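Local structure of capsid protein (Penaeus vannamei nodavirus, 5YKZ) at residues G55-S60 with K106-G111; G23-Q28 with S98-T103; P43-Q48 with T79-F84. The protein probably builds the capsid shell of a shrimp nodavirus, the fragment here being its protruding domain, which pairs into dimeric surface spikes. All blocks are in the same frame, centred on the assembly; numbering follows the deposited sequence.

Overall arrangement
All three contacts belong to one all-antiparallel protruding domain, in which 38-48 and 79-88 are neighbours inside the sheet and 26-30 lies at one edge. Contacts 1 and 2 have centres about 10 Å apart and share neighbouring strands: Ser60 O of contact 1 lies 2.9 Å from Val100 N of contact 2, a probable hydrogen bond. Contact 1 is equally close to contact 3, centre to centre, and joins it where Gly111 N comes 3.0 Å from Ala44 O. Contacts 2 and 3 do not touch; their nearest atoms are about 11 Å apart. Contact 3 alone meets the second subunit, so the series runs from an edge strand to the dimer interface.

Contact 1: G55-S60 with K106-G111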
loop_
_atom_site.group_PDB
_atom_site.type_symbol
_atom_site.label_atom_id
_atom_site.label_comp_id
_atom_site.label_asym_id
_atom_site.label_seq_id
_atom_site.Cartn_x
_atom_site.Cartn_y
_atom_site.Cartn_z
ATOM N N GLY B 55 17.833 0.960 15.218
ATOM C CA GLY B 55 17.811 0.049 14.083
ATOM C C GLY B 55 16.597 0.258 13.204
ATOM O O GLY B 55 15.644 0.941 13.552
ATOM N N ILE B 56 16.688 -0.291 12.015
ATOM C CA ILE B 56 15.724 -0.051 10.944
ATOM C C ILE B 56 14.756 -1.261 10.845
ATOM O O ILE B 56 15.208 -2.391 10.689
ATOM C CB ILE B 56 16.413 0.186 9.668
ATOM C CG1 ILE B 56 17.491 1.339 9.739
ATOM C CG2 ILE B 56 15.388 0.545 8.563
ATOM C CD1 ILE B 56 18.391 1.407 8.503
ATOM N N TYR B 57 13.460 -0.976 10.799
ATOM C CA TYR B 57 12.427 -1.961 10.452
ATOM C C TYR B 57 12.543 -2.208 8.954
ATOM O O TYR B 57 12.294 -1.277 8.153
ATOM C CB TYR B 57 11.054 -1.440 10.801
ATOM C CG TYR B 57 9.953 -2.443 10.542
ATOM C CD1 TYR B 57 9.407 -2.613 9.320
ATOM C CD2 TYR B 57 9.468 -3.230 11.556
ATOM C CE1 TYR B 57 8.442 -3.578 9.072
ATOM C CE2 TYR B 57 8.474 -4.154 11.371
ATOM C CZ TYR B 57 7.987 -4.349 10.082
ATOM O OH TYR B 57 7.012 -5.304 9.824
ATOM N N ILE B 58 12.911 -3.434 8.535
ATOM C CA ILE B 58 12.991 -3.845 7.163
ATOM C C ILE B 58 12.374 -5.198 7.014
ATOM O O ILE B 58 12.925 -6.198 7.538
ATOM C CB ILE B 58 14.467 -3.907 6.669
ATOM C CG1 ILE B 58 15.219 -2.568 6.907
ATOM C CG2 ILE B 58 14.479 -4.223 5.180
ATOM C CD1 ILE B 58 16.677 -2.546 6.478
ATOM N N LEU B 59 11.257 -5.250 6.322
ATOM C CA LEU B 59 10.528 -6.485 6.081
ATOM C C LEU B 59 10.515 -6.760 4.613
ATOM O O LEU B 59 10.246 -5.800 3.798
ATOM C CB LEU B 59 9.117 -6.369 6.648
ATOM C CG LEU B 59 8.203 -7.584 6.409
ATOM C CD1 LEU B 59 7.233 -7.771 7.520
ATOM C CD2 LEU B 59 7.408 -7.398 5.098
ATOM N N SER B 60 10.647 -7.986 4.221
ATOM C CA SER B 60 10.386 -8.414 2.853
ATOM C C SER B 60 9.473 -9.651 2.921
ATOM O O SER B 60 9.715 -10.516 3.762
ATOM C CB SER B 60 11.686 -8.786 2.187
ATOM O OG SER B 60 11.539 -9.023 0.815
ATOM N N LYS B 106 12.802 -5.156 15.941
ATOM C CA LYS B 106 11.860 -4.147 15.481
ATOM C C LYS B 106 10.495 -4.805 15.488
ATOM O O LYS B 106 10.137 -5.508 14.536
ATOM C CB LYS B 106 12.263 -3.625 14.101
ATOM C CG LYS B 106 13.674 -3.105 14.002
ATOM C CD LYS B 106 13.961 -1.931 14.924
ATOM C CE LYS B 106 13.136 -0.720 14.566
ATOM N NZ LYS B 106 13.540 0.441 15.384
ATOM N N LYS B 107 9.772 -4.622 16.581
ATOM C CA LYS B 107 8.534 -5.350 16.833
ATOM C C LYS B 107 7.286 -4.587 16.412
ATOM O O LYS B 107 6.159 -4.908 16.843
ATOM C CB LYS B 107 8.402 -5.727 18.341
ATOM C CG LYS B 107 9.537 -6.499 18.954
ATOM C CD LYS B 107 9.694 -7.760 18.162
ATOM C CE LYS B 107 10.666 -8.773 18.917
ATOM N NZ LYS B 107 11.018 -9.914 18.080
ATOM N N GLN B 108 7.483 -3.551 15.576
ATOM C CA GLN B 108 6.368 -2.746 15.076
ATOM C C GLN B 108 5.435 -3.660 14.270
ATOM O O GLN B 108 5.785 -4.734 13.832
ATOM C CB GLN B 108 6.894 -1.608 14.189
ATOM C CG GLN B 108 7.618 -0.543 14.991
ATOM C CD GLN B 108 9.058 -0.861 15.379
ATOM O OE1 GLN B 108 9.619 -1.822 14.895
ATOM N NE2 GLN B 108 9.606 -0.058 16.306
ATOM N N THR B 109 4.210 -3.172 14.045
ATOM C CA THR B 109 3.171 -3.906 13.354
ATOM C C THR B 109 2.938 -3.323 11.992
ATOM O O THR B 109 2.597 -2.127 11.849
ATOM C CB THR B 109 1.869 -3.880 14.141
ATOM O OG1 THR B 109 2.065 -4.500 15.437
ATOM C CG2 THR B 109 0.794 -4.691 13.452
ATOM N N THR B 110 3.116 -4.162 10.983
ATOM C CA THR B 110 2.770 -3.792 9.597
ATOM C C THR B 110 1.928 -4.938 9.062
ATOM O O THR B 110 1.770 -5.980 9.692
ATOM C CB THR B 110 3.978 -3.512 8.745
ATOM O OG1 THR B 110 4.672 -4.710 8.450
ATOM C CG2 THR B 110 4.901 -2.489 9.385
ATOM N N GLY B 111 1.395 -4.760 7.850
ATOM C CA GLY B 111 0.512 -5.739 7.285
ATOM C C GLY B 111 0.225 -5.507 5.831
ATOM O O GLY B 111 0.957 -4.787 5.121
#
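Tyr57, just ahead of strand 58-63 in this all-antiparallel protruding domain, fills the inside of the connection that runs from strand 95-101 to strand 111-118. Its CG is anti to the backbone N (chi1 -177°), which sends the ring along the chain 106-110. CB starts beside Lys106 CB. Next, CD2 lies 3.8 Å from Lys106 CB and 3.6 Å from Gln108 OE1; the Gln108 amide plane stands nearly perpendicular to the ring, and the two side chains run past each other in opposite directions. CE2 passes close to the backbone oxygens of Lys106 and Gln108, while CE1 and CZ on the far half of the ring lie beside the methyl of Thr110, which approaches obliquely, CZ at 3.7 Å from CG2. Tip to tip, Tyr57 OH and Thr110 OG1 share a hydrogen bond of 2.8 Å. Thr110 OG1 takes the crowded position between its own backbone N and carbonyl carbon to get there. The ring of Phe50 also meets that of Tyr57, and Leu101 of strand 95-101 packs on it.

Gln108 NE2 is bonded to Glu53 OE2 and to Asn49 O, whereas its buried OE1 finds no polar partner. Glu53 also forms a salt bridge with Lys106 NZ, which probably keeps this ammonium charged, and Phe50 O accepts a further bond. The Lys106 chain, bent at chi2 and chi3, folds back along Ile56 and Gly55. Lys106 NZ donates to Gly55 O at 2.8 Å, from above the carbonyl plane, 46° out of it.

Contact 2: G23-Q28 with S98-T103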
loop_
_atom_site.group_PDB
_atom_site.type_symbol
_atom_site.label_atom_id
_atom_site.label_comp_id
_atom_site.label_asym_id
_atom_site.label_seq_id
_atom_site.Cartn_x
_atom_site.Cartn_y
_atom_site.Cartn_z
ATOM N N GLY B 23 17.048 -11.755 10.078
ATOM C CA GLY B 23 17.552 -12.240 8.858
ATOM C C GLY B 23 17.135 -13.652 8.445
ATOM O O GLY B 23 17.545 -14.101 7.370
ATOM N N VAL B 24 16.344 -14.336 9.212
ATOM C CA VAL B 24 15.909 -15.717 8.982
ATOM C C VAL B 24 14.417 -15.666 8.617
ATOM O O VAL B 24 13.630 -15.381 9.465
ATOM C CB VAL B 24 16.181 -16.602 10.180
ATOM C CG1 VAL B 24 15.679 -17.999 9.853
ATOM C CG2 VAL B 24 17.690 -16.691 10.474
ATOM N N ALA B 25 14.162 -16.028 7.418
ATOM C CA ALA B 25 12.750 -15.966 6.909
ATOM C C ALA B 25 11.877 -17.038 7.588
ATOM O O ALA B 25 12.422 -18.145 7.924
ATOM C CB ALA B 25 12.746 -16.222 5.470
ATOM N N GLU B 26 10.653 -16.749 7.919
ATOM C CA GLU B 26 9.700 -17.714 8.442
ATOM C C GLU B 26 8.508 -17.765 7.483
ATOM O O GLU B 26 8.185 -16.813 6.744
ATOM C CB GLU B 26 9.208 -17.225 9.812
ATOM C CG GLU B 26 10.239 -17.231 10.932
ATOM C CD GLU B 26 9.759 -16.720 12.271
ATOM O OE1 GLU B 26 8.479 -16.637 12.509
ATOM O OE2 GLU B 26 10.581 -16.482 13.222
ATOM N N ILE B 27 7.722 -18.811 7.597
ATOM C CA ILE B 27 6.420 -18.894 6.921
ATOM C C ILE B 27 5.374 -18.199 7.698
ATOM O O ILE B 27 5.247 -18.335 8.914
ATOM C CB ILE B 27 6.043 -20.401 6.728
ATOM C CG1 ILE B 27 7.041 -21.138 5.837
ATOM C CG2 ILE B 27 4.641 -20.493 6.220
ATOM C CD1 ILE B 27 6.956 -20.680 4.407
ATOM N N GLN B 28 4.554 -17.408 6.977
ATOM C CA GLN B 28 3.287 -16.916 7.416
ATOM C C GLN B 28 2.269 -17.593 6.575
ATOM O O GLN B 28 2.209 -17.426 5.364
ATOM C CB GLN B 28 3.183 -15.382 7.262
ATOM C CG GLN B 28 1.829 -14.920 7.556
ATOM C CD GLN B 28 1.746 -13.417 7.819
ATOM O OE1 GLN B 28 2.739 -12.679 7.776
ATOM N NE2 GLN B 28 0.534 -12.927 8.026
ATOM N N SER B 98 6.731 -16.220 2.618
ATOM C CA SER B 98 8.040 -16.211 3.281
ATOM C C SER B 98 8.310 -14.788 3.769
ATOM O O SER B 98 8.288 -13.868 2.872
ATOM C CB SER B 98 9.083 -16.625 2.325
ATOM O OG SER B 98 10.391 -16.528 2.853
ATOM N N VAL B 99 8.510 -14.528 5.014
ATOM C CA VAL B 99 8.627 -13.166 5.571
ATOM C C VAL B 99 9.901 -13.080 6.334
ATOM O O VAL B 99 10.234 -13.967 7.142
ATOM C CB VAL B 99 7.458 -12.900 6.513
ATOM C CG1 VAL B 99 7.607 -11.473 7.052
ATOM C CG2 VAL B 99 6.103 -13.044 5.850
ATOM N N VAL B 100 10.687 -12.059 6.080
ATOM C CA VAL B 100 11.959 -11.884 6.724
ATOM C C VAL B 100 12.120 -10.475 7.226
ATOM O O VAL B 100 11.768 -9.491 6.513
ATOM C CB VAL B 100 13.132 -12.274 5.815
ATOM C CG1 VAL B 100 13.160 -11.500 4.590
ATOM C CG2 VAL B 100 14.486 -12.262 6.575
ATOM N N LEU B 101 12.561 -10.345 8.462
ATOM C CA LEU B 101 12.793 -9.064 9.137
ATOM C C LEU B 101 14.295 -8.940 9.356
ATOM O O LEU B 101 14.893 -9.837 9.985
ATOM C CB LEU B 101 12.106 -9.054 10.433
ATOM C CG LEU B 101 11.748 -7.850 11.199
ATOM C CD1 LEU B 101 11.032 -6.785 10.388
ATOM C CD2 LEU B 101 10.908 -8.169 12.450
ATOM N N THR B 102 14.912 -7.887 8.902
ATOM C CA THR B 102 16.396 -7.785 8.970
ATOM C C THR B 102 16.845 -7.643 10.396
ATOM O O THR B 102 17.925 -8.268 10.742
ATOM C CB THR B 102 16.854 -6.635 8.102
ATOM O OG1 THR B 102 16.412 -6.864 6.759
ATOM C CG2 THR B 102 18.367 -6.402 8.103
ATOM N N THR B 103 16.194 -6.900 11.230
ATOM C CA THR B 103 16.477 -6.761 12.605
ATOM C C THR B 103 15.246 -7.183 13.344
ATOM O O THR B 103 14.205 -6.450 13.314
ATOM C CB THR B 103 16.942 -5.359 12.938
ATOM O OG1 THR B 103 18.104 -5.054 12.207
ATOM C CG2 THR B 103 17.295 -5.186 14.416
HETATM O O HOH W 1 13.384 -12.649 10.019
#
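Ala25 and Val100 face each other flank to flank, CB to CB at 4.0 Å, at the point where an antiparallel ladder opens into a loop. In Val100 a chi1 of 59° puts CG1 between the backbone N and the carbonyl carbon and so leaves CG2 anti to N, 3.5 Å from Gly23 C. Ala25 CB also meets Ser98 OG, at 3.5 Å, and Ala25 CA makes a CA-H...O contact with Val99 O.

Within the ladder the side chains alternate. Glu26 and Val99, a hydrogen-bonded pair, share one face; Ile27 and Ser98, a non-hydrogen-bonded pair, share the other. Glu26 N donates to Val99 O and Val99 N to Glu26 O, the latter at 2.9 Å and 163°. The end of Glu26 turns away from Val99, and its OE2 takes the N-H of Glu20. Gln28 instead crosses Val99 obliquely, Gln28 OE1 passing 3.9 Å from Val99 CG2; the chain is extended beyond CG and its amide is held at both ends, by Ile17 N on OE1 and Asn15 O on NE2. Beyond Ala25 a water bridges the gap, accepting from Leu101 N and able to donate to Val24 O. A single direct bond follows, Gly23 N to Leu101 O at 2.9 Å, almost straight (177°).

Strand 95-101 is thus flanked by 26-30, the outermost strand of this chain on that side, and by 58-63, whose Leu59 and Ser60 pack on Val99 and Val100.

Contact 3: P43-Q48 with T79-F84; sequences PAFLEQ and TTVSGF
The Gln48 amide is gripped twice, once at each end. Its OE1 takes the N-H of Thr109, and Gln48 NE2 donates to Leu46 O at 3.0 Å (162°), across the corner where the chain turns at Glu47. Across the subunit interface, Thr80 OG1 is hydrogen-bonded with Glu47 N of the second subunit.

Between 43-48 and 79-84 the contact itself is apolar. Val81 sends one methyl to each partner. Val81 CG1, anti to the backbone N (chi1 -179°), lies 4.0 Å from Pro43 CG, the two side chains sliding past each other in opposite directions. Val81 CG2 points to Phe45 and touches CE2 at 3.7 Å, at the edge of the ring and near its plane. Phe45 CG occupies the crowded position between its backbone N and carbonyl carbon (chi1 58°), which swings the ring across toward Val81.

Both strands belong to the antiparallel sheet that pairs with its copy in the second subunit, consistent with the dimeric spike: Phe45, Gln48, Thr79 and Val81 form a ladder with a strand of that subunit. Phe45 also packs on Val81 of the second subunit, and Phe50 of its own chain meets its ring edge-to-face. Ile70 and Ile72 of strand 66-73 press on Pro43. Pro43 CD sits 3.2 Å from Gly83 O, past the end of strand 79-82.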
loop_
_atom_site.group_PDB
_atom_site.type_symbol
_atom_site.label_atom_id
_atom_site.label_comp_id
_atom_site.label_asym_id
_atom_site.label_seq_id
_atom_site.Cartn_x
_atom_site.Cartn_y
_atom_site.Cartn_z
ATOM N N PRO B 43 0.810 -3.602 0.680
ATOM C CA PRO B 43 1.262 -3.287 2.048
ATOM C C PRO B 43 0.510 -2.151 2.688
ATOM O O PRO B 43 0.066 -1.239 1.974
ATOM C CB PRO B 43 2.738 -2.884 1.826
ATOM C CG PRO B 43 2.743 -2.329 0.414
ATOM C CD PRO B 43 1.800 -3.182 -0.355
ATOM N N ALA B 44 0.471 -2.082 3.982
ATOM C CA ALA B 44 -0.120 -0.978 4.738
ATOM C C ALA B 44 0.335 -1.029 6.163
ATOM O O ALA B 44 0.549 -2.167 6.713
ATOM C CB ALA B 44 -1.638 -0.998 4.680
ATOM N N PHE B 45 0.357 0.087 6.869
ATOM C CA PHE B 45 0.529 0.075 8.310
ATOM C C PHE B 45 0.000 1.394 8.855
ATOM O O PHE B 45 -0.125 2.397 8.117
ATOM C CB PHE B 45 1.969 -0.191 8.732
ATOM C CG PHE B 45 2.946 0.802 8.176
ATOM C CD1 PHE B 45 3.066 2.054 8.681
ATOM C CD2 PHE B 45 3.737 0.444 7.117
ATOM C CE1 PHE B 45 3.996 2.968 8.099
ATOM C CE2 PHE B 45 4.610 1.317 6.562
ATOM C CZ PHE B 45 4.723 2.571 7.057
ATOM N N LEU B 46 -0.316 1.425 10.140
ATOM C CA LEU B 46 -1.024 2.516 10.751
ATOM C C LEU B 46 -0.365 2.969 12.031
ATOM O O LEU B 46 -0.240 2.161 12.978
ATOM C CB LEU B 46 -2.485 2.073 11.006
ATOM C CG LEU B 46 -3.369 3.097 11.583
ATOM C CD1 LEU B 46 -3.570 4.334 10.741
ATOM C CD2 LEU B 46 -4.747 2.544 11.846
ATOM N N GLU B 47 -0.027 4.222 12.114
ATOM C CA GLU B 47 0.353 4.852 13.375
ATOM C C GLU B 47 1.451 4.100 14.076
ATOM O O GLU B 47 1.341 3.817 15.305
ATOM C CB GLU B 47 -0.857 5.118 14.240
ATOM C CG GLU B 47 -1.837 6.087 13.586
ATOM C CD GLU B 47 -3.234 6.114 14.138
ATOM O OE1 GLU B 47 -4.032 6.949 13.590
ATOM O OE2 GLU B 47 -3.598 5.263 14.968
ATOM N N GLN B 48 2.559 3.817 13.409
ATOM C CA GLN B 48 3.722 3.092 13.978
ATOM C C GLN B 48 4.795 3.978 14.345
ATOM O O GLN B 48 5.122 4.931 13.645
ATOM C CB GLN B 48 4.208 2.004 12.978
ATOM C CG GLN B 48 3.186 0.948 12.725
ATOM C CD GLN B 48 2.805 0.214 13.946
ATOM O OE1 GLN B 48 3.706 -0.379 14.574
ATOM N NE2 GLN B 48 1.588 0.194 14.261
ATOM N N THR B 79 13.367 5.146 2.068
ATOM C CA THR B 79 12.132 4.507 2.665
ATOM C C THR B 79 11.289 3.957 1.568
ATOM O O THR B 79 10.982 4.660 0.569
ATOM C CB THR B 79 11.369 5.569 3.405
ATOM O OG1 THR B 79 12.206 6.321 4.290
ATOM C CG2 THR B 79 10.284 4.929 4.217
ATOM N N THR B 80 10.910 2.688 1.668
ATOM C CA THR B 80 10.080 2.011 0.669
ATOM C C THR B 80 8.878 1.366 1.324
ATOM O O THR B 80 9.061 0.644 2.342
ATOM C CB THR B 80 10.901 0.960 -0.044
ATOM O OG1 THR B 80 11.943 1.605 -0.782
ATOM C CG2 THR B 80 10.124 0.095 -0.969
ATOM N N VAL B 81 7.711 1.581 0.769
ATOM C CA VAL B 81 6.502 0.789 1.126
ATOM C C VAL B 81 5.909 0.447 -0.209
ATOM O O VAL B 81 5.181 1.280 -0.792
ATOM C CB VAL B 81 5.588 1.555 2.029
ATOM C CG1 VAL B 81 4.378 0.697 2.385
ATOM C CG2 VAL B 81 6.273 1.980 3.339
ATOM N N SER B 82 6.256 -0.711 -0.773
ATOM C CA SER B 82 5.943 -0.928 -2.177
ATOM C C SER B 82 5.862 -2.423 -2.470
ATOM O O SER B 82 6.168 -3.287 -1.600
ATOM C CB SER B 82 7.013 -0.284 -3.016
ATOM O OG SER B 82 6.517 -0.097 -4.352
ATOM N N GLY B 83 5.498 -2.719 -3.689
ATOM C CA GLY B 83 5.290 -4.080 -4.139
ATOM C C GLY B 83 3.920 -4.583 -3.929
ATOM O O GLY B 83 3.225 -4.134 -3.029
ATOM N N PHE B 84 3.545 -5.546 -4.762
ATOM C CA PHE B 84 2.269 -6.184 -4.629
ATOM C C PHE B 84 2.425 -7.623 -5.030
ATOM O O PHE B 84 3.200 -7.962 -5.980
ATOM C CB PHE B 84 1.166 -5.490 -5.457
ATOM C CG PHE B 84 1.540 -5.112 -6.877
ATOM C CD1 PHE B 84 1.354 -5.926 -7.943
ATOM C CD2 PHE B 84 2.021 -3.861 -7.145
ATOM C CE1 PHE B 84 1.676 -5.562 -9.210
ATOM C CE2 PHE B 84 2.274 -3.465 -8.401
ATOM C CZ PHE B 84 2.170 -4.284 -9.413
#